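Fibronectin-binding protein (PDB 5A0L) is a streptococcal surface adhesin whose N-terminal domain carries an internal thioester that mediates covalent binding to the host. Local coordinates at residues K145-E148 against R149-R152. Numbering follows the deposited sequence.
Sequences KMWE and REVR
E148 and R152, one helical turn apart, illustrate how an i to i+4 salt bridge is built at the first turn of a short surface helix. In one of two modelled conformers of R152, so perhaps not permanently, its NE reaches OE2 of E148 at 2.6 Å, on the anti side and somewhat out of the carboxylate plane; NH2 of R152 adds a weak bond to OE2 of E148 at 3.1 Å. Both N-H groups converge on that single oxygen, so the pair is neither bidentate nor coplanar: carboxylate and guanidinium planes stand 79° apart, and CG of E148 lies over one guanidinium face. Bends at chi2 in both chains (65° in E148, -58° in R152) fold them toward each other. In the backbone, R152 N donates to E148 O (3.0 Å) and V151 N to W147 O (3.1 Å), the bonds that open the helix. W147 occupies the N-cap position; OE1 of E150 comes within 3.2 Å of W147 CA and lies at the indole edge, near its plane, 3.9 Å from CD1 of W147. A type II turn from K145 to E148, closed by E148 N to K145 O (3.2 Å), brings the chain into this start. OE1 of E148 forms a salt bridge with NH2 of R165, which would probably favour the charged glutamate. NE of R165 hydrogen-bonds to M146 O, tying the turn to helix 158-172. V151 leans on V161 and E158 there, while W147 touches M164 and also L125, V126 and N129 of helix 120-135, so the start of helix 148-152 meets both helices, apart from the beta-barrel.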
# COMPACT_ATOMS: atom_id res chain seq x y z
N LYS A 145 15.22 -11.58 9.35
CA LYS A 145 14.80 -12.93 8.99
C LYS A 145 13.60 -12.96 8.06
O LYS A 145 13.16 -14.03 7.67
CB LYS A 145 14.50 -13.75 10.26
CG LYS A 145 15.73 -14.10 11.08
CD LYS A 145 15.37 -14.70 12.42
CE LYS A 145 16.59 -15.33 13.08
NZ LYS A 145 17.72 -14.35 13.24
N MET A 146 13.07 -11.81 7.67
CA MET A 146 11.87 -11.82 6.83
C MET A 146 12.19 -12.42 5.47
O MET A 146 13.24 -12.15 4.88
CB MET A 146 11.28 -10.43 6.70
CG MET A 146 10.57 -10.00 7.98
SD MET A 146 9.92 -8.33 7.89
CE MET A 146 8.52 -8.57 6.84
N TRP A 147 11.23 -13.22 5.00
CA TRP A 147 11.32 -13.90 3.69
C TRP A 147 12.45 -14.94 3.61
O TRP A 147 12.80 -15.41 2.52
CB TRP A 147 11.40 -12.89 2.53
CG TRP A 147 10.29 -11.91 2.57
CD1 TRP A 147 8.98 -12.17 2.38
CD2 TRP A 147 10.39 -10.50 2.84
NE1 TRP A 147 8.25 -11.01 2.52
CE2 TRP A 147 9.10 -9.97 2.81
CE3 TRP A 147 11.46 -9.65 3.11
CZ2 TRP A 147 8.84 -8.62 3.00
CZ3 TRP A 147 11.21 -8.30 3.31
CH2 TRP A 147 9.91 -7.80 3.26
N GLU A 148 13.01 -15.33 4.75
CA GLU A 148 14.03 -16.37 4.73
C GLU A 148 13.47 -17.70 4.20
O GLU A 148 14.19 -18.48 3.58
CB GLU A 148 14.65 -16.54 6.12
CG GLU A 148 15.88 -17.43 6.14
CD GLU A 148 17.11 -16.91 5.39
OE1 GLU A 148 17.16 -15.75 4.97
OE2 GLU A 148 18.05 -17.72 5.27
N ARG A 149 12.19 -18.00 4.49
CA ARG A 149 11.61 -19.22 3.95
C ARG A 149 11.67 -19.22 2.42
O ARG A 149 12.07 -20.22 1.79
CB ARG A 149 10.18 -19.40 4.44
CG ARG A 149 9.58 -20.74 4.02
CD ARG A 149 8.17 -20.94 4.60
NE ARG A 149 8.19 -21.11 6.05
CZ ARG A 149 7.10 -21.20 6.81
NH1 ARG A 149 5.90 -21.14 6.25
NH2 ARG A 149 7.20 -21.33 8.12
N GLU A 150 11.31 -18.09 1.82
CA GLU A 150 11.43 -17.92 0.37
C GLU A 150 12.86 -18.09 -0.16
O GLU A 150 13.06 -18.68 -1.20
CB GLU A 150 10.88 -16.57 -0.05
CG GLU A 150 9.36 -16.47 -0.02
CD GLU A 150 8.71 -16.28 1.33
OE1 GLU A 150 9.36 -16.06 2.38
OE2 GLU A 150 7.46 -16.33 1.33
N VAL A 151 13.86 -17.57 0.54
CA VAL A 151 15.24 -17.73 0.13
C VAL A 151 15.63 -19.19 0.13
O VAL A 151 16.19 -19.71 -0.85
CB VAL A 151 16.20 -16.93 1.06
CG1 VAL A 151 17.66 -17.16 0.68
CG2 VAL A 151 15.91 -15.43 1.00
N ARG A 152 15.33 -19.88 1.21
CA ARG A 152 15.70 -21.29 1.38
C ARG A 152 15.07 -22.17 0.30
O ARG A 152 15.66 -23.15 -0.16
CB ARG A 152 15.29 -21.82 2.76
CG ARG A 152 15.89 -21.10 3.97
CD ARG A 152 17.42 -21.09 4.02
NE ARG A 152 17.87 -20.30 5.16
CZ ARG A 152 17.72 -20.67 6.42
NH1 ARG A 152 17.17 -21.83 6.69
NH2 ARG A 152 18.14 -19.89 7.42